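Local coordinates for putative tryptophan halogenase (Xanthomonas campestris pv. campestris, PDB 6Y1W), which is a flavin-dependent halogenase, an enzyme that probably uses reduced FAD, oxygen and halide to halogenate tryptophan or related indole substrates, at residues A32-K37 against R71-D76; P64-F69 against L353-I358; H115-F120 against H460-L465; A251-S256 against Q280-N285; G430-Q435 against S444-M449. All blocks are in the same frame, centred on the assembly; numbering follows the deposited sequence.

Contact 1: residues A32-K37 against R71-D76; sequences AAALSK and RLLEID
A Schellman motif closes the C-terminal end of helix 65-73, and there Leu73 packs against Ala33 and Ala34 of helix 25-39, whose first turn carries the end of a glycine-rich sequence consistent with the GxGxxG motif of a Rossmann-type fold. Glu74 is the C-prime residue with positive phi, and Ile75 N bonds back to His70 O. The contact illustrates how a helix terminus can be gripped by an apolar branch and a salt bridge together. Leu73 supplies the apolar part by spreading its two methyls over the neighbouring helix, CD2 lying 3.9 Å from Ala33 CB and CD1 4.0 Å from Ala34 CB. With alanines facing it, Leu73 brings its CA to 6.4 Å from that of Ala34. Phe177 of helix 167-180 continues this packing beside Ala33 and Ile75.

At the more open margin Lys37 takes over. The bend at chi2 (71°) brings CD to Leu73 O, and CE passes 3.9 Å from the same oxygen. The Lys37 and Glu74 side chains cross at about a right angle. A water accepts from Lys37 NZ and donates to Leu73 O, bridging the ammonium group to a carbonyl at the helix end. The salt bridge from Lys37 NZ to Glu74 OE1 is 2.7 Å long, and the nitrogen stands 38° out of the carboxylate plane.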
# COMPACT_ATOMS: atom_id res chain seq x y z
N ALA A 32 15.93 -13.56 -17.53
CA ALA A 32 15.65 -14.30 -18.76
C ALA A 32 14.44 -15.18 -18.58
O ALA A 32 13.64 -15.34 -19.51
CB ALA A 32 16.85 -15.15 -19.15
N ALA A 33 14.31 -15.81 -17.41
CA ALA A 33 13.22 -16.75 -17.19
C ALA A 33 11.87 -16.06 -17.21
O ALA A 33 10.94 -16.50 -17.89
CB ALA A 33 13.44 -17.48 -15.85
N ALA A 34 11.74 -14.96 -16.44
CA ALA A 34 10.46 -14.28 -16.38
C ALA A 34 10.12 -13.61 -17.71
O ALA A 34 8.96 -13.65 -18.14
CB ALA A 34 10.47 -13.25 -15.25
N LEU A 35 11.12 -12.97 -18.35
CA LEU A 35 10.85 -12.26 -19.60
C LEU A 35 10.47 -13.24 -20.70
O LEU A 35 9.55 -12.97 -21.49
CB LEU A 35 12.07 -11.43 -20.01
CG LEU A 35 11.96 -10.64 -21.30
CD1 LEU A 35 10.83 -9.60 -21.10
CD2 LEU A 35 13.32 -9.95 -21.61
N SER A 36 11.17 -14.39 -20.79
CA SER A 36 10.89 -15.33 -21.86
C SER A 36 9.57 -16.06 -21.63
O SER A 36 8.82 -16.31 -22.58
CB SER A 36 12.05 -16.32 -22.06
OG SER A 36 12.17 -17.23 -20.95
N LYS A 37 9.27 -16.38 -20.37
CA LYS A 37 7.97 -16.99 -20.04
C LYS A 37 6.82 -16.13 -20.54
O LYS A 37 5.94 -16.60 -21.27
CB LYS A 37 7.87 -17.23 -18.52
CG LYS A 37 6.40 -17.30 -17.97
CD LYS A 37 5.72 -18.55 -18.41
CE LYS A 37 4.33 -18.67 -17.78
NZ LYS A 37 3.81 -19.96 -18.18
N ARG A 71 5.04 -18.97 -8.70
CA ARG A 71 3.65 -19.06 -9.15
C ARG A 71 3.43 -18.30 -10.44
O ARG A 71 2.69 -18.77 -11.31
CB ARG A 71 2.71 -18.55 -8.08
CG ARG A 71 2.65 -19.51 -6.96
CD ARG A 71 1.40 -19.36 -6.14
NE ARG A 71 1.52 -20.32 -5.06
CZ ARG A 71 1.61 -20.01 -3.78
NH1 ARG A 71 1.55 -18.73 -3.40
NH2 ARG A 71 1.74 -20.98 -2.88
N LEU A 72 4.02 -17.11 -10.56
CA LEU A 72 3.86 -16.35 -11.80
C LEU A 72 4.48 -17.10 -12.97
O LEU A 72 3.95 -17.10 -14.08
CB LEU A 72 4.51 -14.95 -11.70
CG LEU A 72 4.10 -14.09 -10.51
CD1 LEU A 72 4.88 -12.77 -10.52
CD2 LEU A 72 2.61 -13.86 -10.48
N LEU A 73 5.63 -17.72 -12.74
CA LEU A 73 6.35 -18.39 -13.82
C LEU A 73 5.85 -19.82 -14.03
O LEU A 73 6.28 -20.47 -14.99
CB LEU A 73 7.86 -18.41 -13.55
CG LEU A 73 8.64 -17.18 -14.05
CD1 LEU A 73 8.07 -15.88 -13.51
CD2 LEU A 73 10.16 -17.27 -13.73
N GLU A 74 4.96 -20.30 -13.16
CA GLU A 74 4.51 -21.70 -13.18
C GLU A 74 5.68 -22.68 -13.07
O GLU A 74 5.77 -23.68 -13.79
CB GLU A 74 3.65 -21.95 -14.43
CG GLU A 74 2.45 -21.04 -14.41
CD GLU A 74 1.57 -21.24 -15.60
OE1 GLU A 74 1.74 -20.50 -16.55
OE2 GLU A 74 0.71 -22.14 -15.61
N ILE A 75 6.56 -22.38 -12.12
CA ILE A 75 7.64 -23.27 -11.72
C ILE A 75 7.14 -24.09 -10.55
O ILE A 75 6.61 -23.52 -9.59
CB ILE A 75 8.90 -22.46 -11.34
CG1 ILE A 75 9.53 -21.95 -12.62
CG2 ILE A 75 9.89 -23.31 -10.45
CD1 ILE A 75 10.69 -20.98 -12.36
N ASP A 76 7.26 -25.42 -10.66
CA ASP A 76 6.80 -26.33 -9.61
C ASP A 76 7.74 -26.29 -8.42
O ASP A 76 8.96 -26.50 -8.56
CB ASP A 76 6.74 -27.77 -10.17
CG ASP A 76 6.31 -28.76 -9.12
OD1 ASP A 76 5.11 -28.75 -8.75
OD2 ASP A 76 7.16 -29.52 -8.61
O HOH W 1 5.72 -21.70 -17.38

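Contact 2: residues P64-F69 against L353-I358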
# COMPACT_ATOMS: atom_id res chain seq x y z
N PRO A 64 9.48 -14.77 1.29
CA PRO A 64 8.30 -15.42 0.68
C PRO A 64 7.92 -14.88 -0.68
O PRO A 64 7.15 -15.55 -1.39
CB PRO A 64 7.19 -15.17 1.71
CG PRO A 64 7.95 -15.19 3.05
CD PRO A 64 9.22 -14.45 2.72
N SER A 65 8.37 -13.69 -1.06
CA SER A 65 8.07 -13.23 -2.42
C SER A 65 8.54 -14.22 -3.48
O SER A 65 7.98 -14.23 -4.59
CB SER A 65 8.68 -11.84 -2.63
OG SER A 65 10.09 -11.90 -2.44
N LEU A 66 9.58 -15.03 -3.21
CA LEU A 66 10.02 -15.95 -4.25
C LEU A 66 8.98 -17.03 -4.50
O LEU A 66 8.92 -17.58 -5.60
CB LEU A 66 11.36 -16.61 -3.90
CG LEU A 66 12.07 -17.29 -5.08
CD1 LEU A 66 12.55 -16.28 -6.12
CD2 LEU A 66 13.29 -18.09 -4.61
N VAL A 67 8.19 -17.38 -3.48
CA VAL A 67 7.10 -18.34 -3.70
C VAL A 67 6.14 -17.79 -4.74
O VAL A 67 5.69 -18.50 -5.65
CB VAL A 67 6.38 -18.65 -2.37
CG1 VAL A 67 5.32 -19.73 -2.58
CG2 VAL A 67 7.36 -19.09 -1.30
N THR A 68 5.81 -16.52 -4.61
CA THR A 68 4.96 -15.87 -5.61
C THR A 68 5.63 -15.83 -6.98
O THR A 68 4.96 -16.06 -8.00
CB THR A 68 4.62 -14.46 -5.13
OG1 THR A 68 3.92 -14.58 -3.89
CG2 THR A 68 3.73 -13.73 -6.16
N PHE A 69 6.92 -15.50 -7.06
CA PHE A 69 7.63 -15.50 -8.35
C PHE A 69 7.44 -16.83 -9.09
O PHE A 69 7.17 -16.86 -10.30
CB PHE A 69 9.14 -15.25 -8.09
CG PHE A 69 9.96 -14.95 -9.35
CD1 PHE A 69 9.68 -13.83 -10.13
CD2 PHE A 69 11.04 -15.77 -9.69
CE1 PHE A 69 10.49 -13.52 -11.25
CE2 PHE A 69 11.84 -15.50 -10.83
CZ PHE A 69 11.57 -14.37 -11.59
N LEU A 353 15.27 -8.45 -4.31
CA LEU A 353 15.46 -7.21 -5.03
C LEU A 353 15.64 -7.45 -6.52
O LEU A 353 15.22 -6.62 -7.31
CB LEU A 353 16.65 -6.44 -4.46
CG LEU A 353 16.26 -5.76 -3.14
CD1 LEU A 353 17.54 -5.37 -2.38
CD2 LEU A 353 15.33 -4.56 -3.31
N ILE A 354 16.25 -8.58 -6.90
CA ILE A 354 16.26 -8.96 -8.32
C ILE A 354 14.84 -9.17 -8.82
O ILE A 354 14.44 -8.64 -9.87
CB ILE A 354 17.11 -10.23 -8.52
CG1 ILE A 354 18.59 -9.93 -8.22
CG2 ILE A 354 16.99 -10.68 -9.99
CD1 ILE A 354 19.45 -11.22 -8.09
N GLN A 355 14.06 -9.97 -8.08
CA GLN A 355 12.69 -10.26 -8.49
C GLN A 355 11.88 -8.99 -8.62
O GLN A 355 11.12 -8.82 -9.60
CB GLN A 355 12.03 -11.18 -7.47
CG GLN A 355 10.51 -11.23 -7.61
CD GLN A 355 9.89 -12.21 -6.63
OE1 GLN A 355 10.58 -13.13 -6.11
NE2 GLN A 355 8.57 -12.08 -6.42
N ARG A 356 12.01 -8.06 -7.66
CA ARG A 356 11.23 -6.81 -7.77
C ARG A 356 11.59 -6.04 -9.03
O ARG A 356 10.71 -5.49 -9.71
CB ARG A 356 11.44 -5.91 -6.55
CG ARG A 356 10.88 -6.49 -5.26
CD ARG A 356 9.34 -6.66 -5.31
NE ARG A 356 8.73 -5.38 -5.65
CZ ARG A 356 7.77 -5.22 -6.55
NH1 ARG A 356 7.30 -6.27 -7.24
NH2 ARG A 356 7.29 -3.99 -6.79
N GLY A 357 12.88 -5.95 -9.35
CA GLY A 357 13.27 -5.22 -10.54
C GLY A 357 12.68 -5.86 -11.79
O GLY A 357 12.28 -5.16 -12.72
N ILE A 358 12.63 -7.19 -11.82
CA ILE A 358 12.11 -7.92 -12.98
C ILE A 358 10.59 -7.76 -13.08
O ILE A 358 10.04 -7.44 -14.15
CB ILE A 358 12.49 -9.42 -12.88
CG1 ILE A 358 13.99 -9.62 -12.99
CG2 ILE A 358 11.71 -10.25 -13.95
CD1 ILE A 358 14.46 -11.01 -12.50
O HOH W 2 12.14 -13.11 -3.85
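Gln355 of helix 353-358 carries most of the polar contact with Ser65, Leu66 and Phe69 of helix 65-69. CG lies anti to the backbone N (chi1 164°) and the chain runs extended beyond it, reaching between helices whose axes, over these short segments, come within 10.4 Å. Its NE2 donates to Ser65 O at 2.9 Å; that oxygen lies in the glutamine's amide plane, while NE2 stands well above the carbonyl's own plane. Ser65 O also accepts the helical bond from Phe69 N, so two donors grip it. On the other branch, OE1 receives a 2.7 Å bond from a water that is also bonded to Ser65 OG, whose further partner is His352 ND1. Gln355 NE2 also hydrogen-bonds a sulfonate oxygen of a bound MES, probably from the crystallisation liquor.

Carbon atoms also pack against the amide. Leu66 CD1 lies 3.7 Å from Gln355 OE1, and Phe69 CB comes within 3.2 Å of the same oxygen. The Phe69 ring and the amide are turned 26° apart as the two side chains slide past each other in opposite directions. Ile358 CG2 meets the ring edge at CE1, 4.4 Å away.

The Leu66 side chain lies close to that of Ile351, a predicted FAD-binding residue, consistent with this helix-helix joint lying beside the flavin site.

Contact 3: residues H115-F120 against H460-L465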
# COMPACT_ATOMS: atom_id res chain seq x y z
N HIS A 115 -6.86 -6.50 16.82
CA HIS A 115 -8.18 -5.88 16.80
C HIS A 115 -8.16 -4.83 15.70
O HIS A 115 -7.10 -4.31 15.34
CB HIS A 115 -8.52 -5.23 18.15
CG HIS A 115 -9.95 -4.77 18.24
ND1 HIS A 115 -10.32 -3.45 18.07
CD2 HIS A 115 -11.10 -5.47 18.42
CE1 HIS A 115 -11.63 -3.35 18.18
NE2 HIS A 115 -12.13 -4.55 18.38
N TRP A 116 -9.35 -4.50 15.17
CA TRP A 116 -9.34 -3.50 14.09
C TRP A 116 -8.76 -2.17 14.54
O TRP A 116 -8.21 -1.43 13.71
CB TRP A 116 -10.74 -3.30 13.49
CG TRP A 116 -11.81 -2.65 14.36
CD1 TRP A 116 -12.86 -3.29 14.94
CD2 TRP A 116 -12.00 -1.25 14.64
NE1 TRP A 116 -13.66 -2.39 15.60
CE2 TRP A 116 -13.15 -1.14 15.44
CE3 TRP A 116 -11.29 -0.08 14.31
CZ2 TRP A 116 -13.62 0.08 15.92
CZ3 TRP A 116 -11.76 1.14 14.81
CH2 TRP A 116 -12.91 1.19 15.58
N SER A 117 -8.86 -1.85 15.83
CA SER A 117 -8.33 -0.59 16.35
C SER A 117 -6.88 -0.70 16.81
O SER A 117 -6.26 0.34 17.04
CB SER A 117 -9.18 -0.10 17.52
OG SER A 117 -8.98 -0.91 18.68
N ALA A 118 -6.32 -1.91 16.97
CA ALA A 118 -5.00 -2.02 17.60
C ALA A 118 -4.37 -3.38 17.33
O ALA A 118 -5.03 -4.41 17.51
CB ALA A 118 -5.12 -1.84 19.12
N GLY A 119 -3.10 -3.36 16.95
CA GLY A 119 -2.42 -4.62 16.69
C GLY A 119 -2.22 -5.43 17.96
O GLY A 119 -2.27 -4.91 19.08
N PHE A 120 -1.94 -6.73 17.75
CA PHE A 120 -1.81 -7.67 18.88
C PHE A 120 -0.83 -7.18 19.94
O PHE A 120 -1.00 -7.45 21.14
CB PHE A 120 -1.32 -9.03 18.37
CG PHE A 120 -0.99 -10.00 19.50
CD1 PHE A 120 -2.03 -10.49 20.27
CD2 PHE A 120 0.32 -10.43 19.74
CE1 PHE A 120 -1.77 -11.40 21.32
CE2 PHE A 120 0.60 -11.32 20.80
CZ PHE A 120 -0.47 -11.79 21.60
N HIS A 460 -1.83 0.93 23.32
CA HIS A 460 -3.14 1.43 22.93
C HIS A 460 -4.11 1.27 24.10
O HIS A 460 -4.21 0.18 24.68
CB HIS A 460 -3.64 0.67 21.70
CG HIS A 460 -4.79 1.33 21.00
ND1 HIS A 460 -6.00 1.55 21.61
CD2 HIS A 460 -4.93 1.79 19.73
CE1 HIS A 460 -6.84 2.11 20.76
NE2 HIS A 460 -6.21 2.27 19.61
N PRO A 461 -4.84 2.32 24.48
CA PRO A 461 -5.77 2.20 25.62
C PRO A 461 -6.92 1.21 25.41
O PRO A 461 -7.59 0.85 26.39
CB PRO A 461 -6.29 3.63 25.82
CG PRO A 461 -6.01 4.34 24.56
CD PRO A 461 -4.80 3.69 23.92
N VAL A 462 -7.19 0.73 24.20
CA VAL A 462 -8.26 -0.25 24.08
C VAL A 462 -7.91 -1.51 24.89
O VAL A 462 -8.81 -2.20 25.38
CB VAL A 462 -8.54 -0.60 22.60
CG1 VAL A 462 -7.45 -1.51 22.05
CG2 VAL A 462 -9.89 -1.25 22.46
N ALA A 463 -6.63 -1.78 25.08
CA ALA A 463 -6.28 -2.97 25.86
C ALA A 463 -6.58 -2.74 27.34
O ALA A 463 -6.72 -3.71 28.11
CB ALA A 463 -4.81 -3.31 25.64
N ASP A 464 -6.74 -1.49 27.77
CA ASP A 464 -7.03 -1.28 29.19
C ASP A 464 -8.47 -1.65 29.54
O ASP A 464 -8.82 -1.67 30.73
CB ASP A 464 -6.76 0.17 29.60
CG ASP A 464 -5.29 0.54 29.53
OD1 ASP A 464 -4.42 -0.26 29.97
OD2 ASP A 464 -4.99 1.64 29.05
N LEU A 465 -9.29 -1.97 28.53
CA LEU A 465 -10.64 -2.43 28.77
C LEU A 465 -10.66 -3.85 29.33
O LEU A 465 -11.68 -4.27 29.89
CB LEU A 465 -11.45 -2.39 27.48
CG LEU A 465 -11.87 -1.00 26.95
CD1 LEU A 465 -12.48 -1.15 25.56
CD2 LEU A 465 -12.85 -0.34 27.88
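A type I beta turn from His115 to Ala118 faces residues 460-465, which have helical torsions from Pro461 onward, and Ala118 and His460 make the nearest CA pair at 6.6 Å. Ala118 CB sits over one face of the His460 imidazole, a CH-pi contact 4.0 Å from the ring centroid and 27° off its normal. The ring's rotation is fixed by Val462 N, which donates to ND1 in the ring plane at 3.0 Å. NE2 passes 3.2 Å from Ser117 O at an angle too poor for a hydrogen bond; it bonds instead to Leu362 O of the second subunit.

Val462 completes the apolar part, its CG1 lying 3.8 Å from Ala118 CB; CG1 also packs against the Ser117 hydroxyl. That hydroxyl OG turns back to His115 ND1 at 2.9 Å, and Ser117 N donates to the same nitrogen. At this loop-to-loop joint on the dimer interface, an imidazole faced by an alanine thus uses one nitrogen within its own loop and the other across the subunit boundary.

Contact 4: residues A251-S256 against Q280-N285. With BUD ((2S,3S)-butane-2,3-diol), chain L.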
# COMPACT_ATOMS: atom_id res chain seq x y z
N ALA A 251 33.31 -16.55 3.13
CA ALA A 251 32.24 -17.55 3.06
C ALA A 251 32.84 -18.94 2.95
O ALA A 251 33.88 -19.13 2.31
CB ALA A 251 31.30 -17.27 1.88
N VAL A 252 32.18 -19.92 3.56
CA VAL A 252 32.70 -21.30 3.53
C VAL A 252 31.54 -22.26 3.76
O VAL A 252 30.66 -22.02 4.59
CB VAL A 252 33.79 -21.51 4.61
CG1 VAL A 252 33.20 -21.38 6.03
CG2 VAL A 252 34.49 -22.89 4.42
N GLN A 253 31.58 -23.40 3.06
CA GLN A 253 30.59 -24.44 3.25
C GLN A 253 31.13 -25.49 4.22
O GLN A 253 32.33 -25.75 4.28
CB GLN A 253 30.21 -25.09 1.90
CG GLN A 253 29.77 -24.09 0.81
CD GLN A 253 28.52 -23.22 1.20
OE1 GLN A 253 27.39 -23.72 1.26
NE2 GLN A 253 28.73 -21.91 1.44
N THR A 254 30.23 -26.06 5.00
CA THR A 254 30.64 -27.12 5.93
C THR A 254 29.70 -28.30 5.76
O THR A 254 28.57 -28.18 5.29
CB THR A 254 30.62 -26.67 7.40
OG1 THR A 254 29.34 -26.06 7.72
CG2 THR A 254 31.76 -25.69 7.69
N GLU A 255 30.16 -29.48 6.21
CA GLU A 255 29.23 -30.60 6.18
C GLU A 255 28.12 -30.41 7.23
O GLU A 255 28.29 -29.73 8.26
CB GLU A 255 29.97 -31.93 6.41
CG GLU A 255 30.55 -32.04 7.73
CD GLU A 255 31.63 -33.14 7.83
OE1 GLU A 255 31.70 -34.08 6.98
OE2 GLU A 255 32.41 -33.04 8.79
N SER A 256 26.98 -31.02 6.95
CA SER A 256 25.90 -31.06 7.93
C SER A 256 26.32 -31.90 9.13
O SER A 256 27.00 -32.93 8.99
CB SER A 256 24.65 -31.66 7.29
OG SER A 256 24.38 -31.02 6.04
N GLN A 280 20.18 -29.19 1.89
CA GLN A 280 19.78 -30.58 2.20
C GLN A 280 20.96 -31.45 2.60
O GLN A 280 20.79 -32.38 3.41
CB GLN A 280 19.05 -31.20 1.00
CG GLN A 280 17.61 -30.68 0.89
CD GLN A 280 16.73 -31.53 -0.03
OE1 GLN A 280 16.86 -32.77 -0.10
NE2 GLN A 280 15.81 -30.87 -0.74
N HIS A 281 22.18 -31.15 2.10
CA HIS A 281 23.32 -32.03 2.37
C HIS A 281 24.57 -31.28 2.73
O HIS A 281 25.66 -31.87 2.65
CB HIS A 281 23.61 -32.95 1.18
CG HIS A 281 22.44 -33.82 0.84
ND1 HIS A 281 22.09 -34.94 1.58
CD2 HIS A 281 21.53 -33.72 -0.15
CE1 HIS A 281 21.00 -35.48 1.06
NE2 HIS A 281 20.66 -34.77 -0.01
N ARG A 282 24.47 -29.98 3.04
CA ARG A 282 25.60 -29.21 3.52
C ARG A 282 25.05 -27.95 4.18
O ARG A 282 23.83 -27.71 4.19
CB ARG A 282 26.57 -28.87 2.37
CG ARG A 282 26.04 -27.77 1.48
CD ARG A 282 27.12 -27.35 0.44
NE ARG A 282 26.86 -26.01 -0.10
CZ ARG A 282 26.24 -25.79 -1.25
NH1 ARG A 282 25.81 -26.82 -1.97
NH2 ARG A 282 26.04 -24.54 -1.69
N VAL A 283 25.96 -27.13 4.71
CA VAL A 283 25.59 -25.90 5.40
C VAL A 283 26.43 -24.75 4.85
O VAL A 283 27.64 -24.90 4.67
CB VAL A 283 25.81 -26.09 6.91
CG1 VAL A 283 25.65 -24.76 7.66
CG2 VAL A 283 24.82 -27.14 7.44
N GLY A 284 25.78 -23.62 4.55
CA GLY A 284 26.50 -22.43 4.15
C GLY A 284 26.81 -21.55 5.35
O GLY A 284 25.99 -21.41 6.25
N ASN A 285 28.03 -20.98 5.37
CA ASN A 285 28.47 -20.13 6.47
C ASN A 285 29.16 -18.90 5.90
O ASN A 285 29.76 -18.96 4.83
CB ASN A 285 29.50 -20.83 7.39
CG ASN A 285 29.03 -22.19 7.88
OD1 ASN A 285 28.49 -22.32 8.98
ND2 ASN A 285 29.30 -23.24 7.07
C1 BUD L . 31.40 -26.39 -4.51
O1 BUD L . 29.94 -28.03 -5.48
C2 BUD L . 30.60 -27.67 -4.29
O2 BUD L . 28.93 -28.66 -2.92
C3 BUD L . 29.55 -27.44 -3.21
C4 BUD L . 30.25 -26.98 -1.94
O HOH W 3 27.11 -32.81 4.77
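Val252 and Asn285 satisfy one another by main chain and side chain together. Val252 N donates to Asn285 O at 2.9 Å, and Val252 O accepts from Asn285 N and from Asn285 ND2, which approach from opposite faces of its carbonyl plane. The amide's other N-H goes to Thr254 OG1 at 2.9 Å, so ND2 spans two residues of the facing strand; CG beside the backbone N (chi1 -52°) starts the side chain toward them. Thr254 and Val283 exchange bonds through N and O.

Strands 248-254 and 283-289 are antiparallel neighbours in the mixed sheet that also holds 263-268 and 272-278. Val252 with Asn285 and Thr254 with Val283 are hydrogen-bonded pairs, flanking the non-hydrogen-bonded pair Gln253 with Gly284.

Val252, Thr254, Val283 and Asn285 point to one face; the Gln253 side chain lies on the opposite one. Its OE1 takes a nearly straight 2.7 Å bond from Arg282 NE (168° at the hydrogen) and a weak one from NH2. The oxygen lies at the guanidinium edge, with the amide turned 71° to that plane. Arg282 NH2 has Asp166 as a salt-bridge partner, while carbons of a bound butanediol lie over one guanidinium face, offset toward its rim. Past the strands, a water accepts from Ser256 N and donates to His281 O.

Contact 5: residues G430-Q435 against S444-M449. With BUD ((2S,3S)-butane-2,3-diol), chain H.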
# COMPACT_ATOMS: atom_id res chain seq x y z
N GLY A 430 4.13 2.07 21.14
CA GLY A 430 4.01 0.69 20.68
C GLY A 430 3.44 0.53 19.28
O GLY A 430 3.04 -0.57 18.90
N ARG A 431 3.43 1.60 18.50
CA ARG A 431 2.77 1.60 17.20
C ARG A 431 3.74 1.38 16.05
O ARG A 431 4.90 1.79 16.11
CB ARG A 431 2.01 2.92 17.01
CG ARG A 431 0.92 3.04 18.09
CD ARG A 431 -0.13 4.11 17.75
NE ARG A 431 -0.28 5.07 18.85
CZ ARG A 431 -1.21 5.00 19.81
NH1 ARG A 431 -1.23 5.95 20.74
NH2 ARG A 431 -2.13 4.03 19.83
N VAL A 432 3.23 0.68 15.02
CA VAL A 432 3.93 0.42 13.77
C VAL A 432 2.90 0.59 12.66
O VAL A 432 1.70 0.41 12.86
CB VAL A 432 4.56 -1.01 13.71
CG1 VAL A 432 5.58 -1.19 14.87
CG2 VAL A 432 3.48 -2.09 13.85
N PHE A 433 3.38 0.92 11.46
CA PHE A 433 2.49 0.99 10.31
C PHE A 433 3.21 0.38 9.12
O PHE A 433 4.44 0.22 9.12
CB PHE A 433 2.08 2.42 10.01
CG PHE A 433 3.21 3.32 9.62
CD1 PHE A 433 3.94 4.00 10.58
CD2 PHE A 433 3.55 3.48 8.27
CE1 PHE A 433 4.97 4.84 10.23
CE2 PHE A 433 4.58 4.30 7.90
CZ PHE A 433 5.31 4.99 8.88
N HIS A 434 2.44 0.01 8.11
CA HIS A 434 3.00 -0.50 6.88
C HIS A 434 2.48 0.41 5.79
O HIS A 434 1.30 0.74 5.78
CB HIS A 434 2.59 -1.95 6.59
CG HIS A 434 2.91 -2.39 5.20
ND1 HIS A 434 2.04 -2.22 4.14
CD2 HIS A 434 4.02 -2.98 4.68
CE1 HIS A 434 2.59 -2.68 3.03
NE2 HIS A 434 3.80 -3.14 3.33
N GLN A 435 3.37 0.86 4.92
CA GLN A 435 2.98 1.78 3.86
C GLN A 435 3.27 1.16 2.49
O GLN A 435 4.31 0.54 2.30
CB GLN A 435 3.69 3.12 3.99
CG GLN A 435 3.44 4.06 2.81
CD GLN A 435 2.79 5.37 3.24
OE1 GLN A 435 3.27 6.04 4.15
NE2 GLN A 435 1.70 5.72 2.58
N SER A 444 7.15 -7.62 11.31
CA SER A 444 8.61 -7.56 11.26
C SER A 444 9.14 -6.40 12.09
O SER A 444 10.06 -6.59 12.90
CB SER A 444 9.08 -7.39 9.81
OG SER A 444 8.93 -8.62 9.11
N TRP A 445 8.56 -5.20 11.91
CA TRP A 445 8.94 -4.04 12.72
C TRP A 445 8.78 -4.35 14.21
O TRP A 445 9.65 -4.01 15.03
CB TRP A 445 8.08 -2.82 12.36
CG TRP A 445 8.45 -2.17 11.07
CD1 TRP A 445 7.76 -2.27 9.88
CD2 TRP A 445 9.56 -1.29 10.83
NE1 TRP A 445 8.39 -1.52 8.92
CE2 TRP A 445 9.50 -0.92 9.46
CE3 TRP A 445 10.60 -0.80 11.62
CZ2 TRP A 445 10.44 -0.06 8.87
CZ3 TRP A 445 11.55 0.04 11.04
CH2 TRP A 445 11.46 0.41 9.67
N ILE A 446 7.66 -5.00 14.58
CA ILE A 446 7.40 -5.29 15.99
C ILE A 446 8.39 -6.32 16.51
O ILE A 446 9.03 -6.11 17.54
CB ILE A 446 5.96 -5.80 16.20
CG1 ILE A 446 4.93 -4.78 15.74
CG2 ILE A 446 5.73 -6.23 17.66
CD1 ILE A 446 3.54 -5.40 15.58
N GLN A 447 8.56 -7.44 15.81
CA GLN A 447 9.46 -8.47 16.32
C GLN A 447 10.89 -7.94 16.46
O GLN A 447 11.58 -8.23 17.45
CB GLN A 447 9.45 -9.71 15.44
CG GLN A 447 8.15 -10.54 15.52
CD GLN A 447 8.35 -11.87 14.78
OE1 GLN A 447 9.31 -12.05 14.09
NE2 GLN A 447 7.41 -12.80 14.95
N VAL A 448 11.37 -7.19 15.47
CA VAL A 448 12.75 -6.74 15.54
C VAL A 448 12.92 -5.63 16.58
O VAL A 448 13.91 -5.62 17.32
CB VAL A 448 13.22 -6.30 14.14
CG1 VAL A 448 14.57 -5.65 14.21
CG2 VAL A 448 13.29 -7.59 13.27
N MET A 449 11.98 -4.66 16.64
CA MET A 449 12.18 -3.61 17.65
C MET A 449 12.02 -4.16 19.07
O MET A 449 12.83 -3.83 19.95
CB MET A 449 11.26 -2.42 17.40
CG MET A 449 11.75 -1.68 16.17
SD MET A 449 10.97 -0.04 15.98
CE MET A 449 9.35 -0.52 15.39
C1 BUD H . 10.03 -10.92 4.38
O1 BUD H . 10.61 -10.14 6.54
C2 BUD H . 9.82 -9.83 5.42
O2 BUD H . 8.05 -8.72 6.73
C3 BUD H . 8.34 -9.78 5.83
C4 BUD H . 7.49 -9.60 4.56
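Val432 turns its two methyls onto helix 444-449: chi1 of -60° puts CG1 beside the backbone N, while CG2 falls between that N and the carbonyl carbon. CG2 meets Ile446 CG1 at 3.6 Å and Ile446 CD1 at 3.7 Å, the two side chains crossing at about a right angle. CG1 touches Trp445 CB at 3.9 Å and, one turn on, Met449 CE, also at 3.9 Å. The bend at Met449 chi3 (-76°) places that methyl, and the Val432 and Met449 side chains slide past each other in opposite directions.

No hydrogen bond joins the segments. Val432 N hydrogen-bonds a sulfonate oxygen of a bound MES, probably from the crystallisation liquor, and Phe426 of helix 417-429 packs on Val432 and Met449. At the start of the helical segment, Ser444 OG hydrogen-bonds O2 of a bound butanediol, at a modelled length that is unusually short, and also His106. The chemistry implies a division of labour: aliphatic contacts hold the extended loop on the helix, while the helix's serine lines the diol pocket.

Contacts 1 and 2 form one packed unit: both use helix 65-73, their centres are 11 Å apart, and Ala34 CB touches Ile358 CG2 at 3.5 Å. Contact 2 lies nearer the predicted FAD site, with Leu66 about 4 Å from Ile351 between side chains. Contacts 3 and 5 make a second group, joined where His460 CD2 packs 3.6 Å from Arg431 NH2; both reach the second subunit, where Arg431 makes a salt bridge to Asp373 of that subunit. Contact 4 stands apart on its sheet, its centre 25 Å from that of contact 2 and 45 Å from that of contact 3. Butanediol molecules occupy separate pockets at contacts 4 and 5, and Pro64 of contact 2 shares the pocket of Ser444.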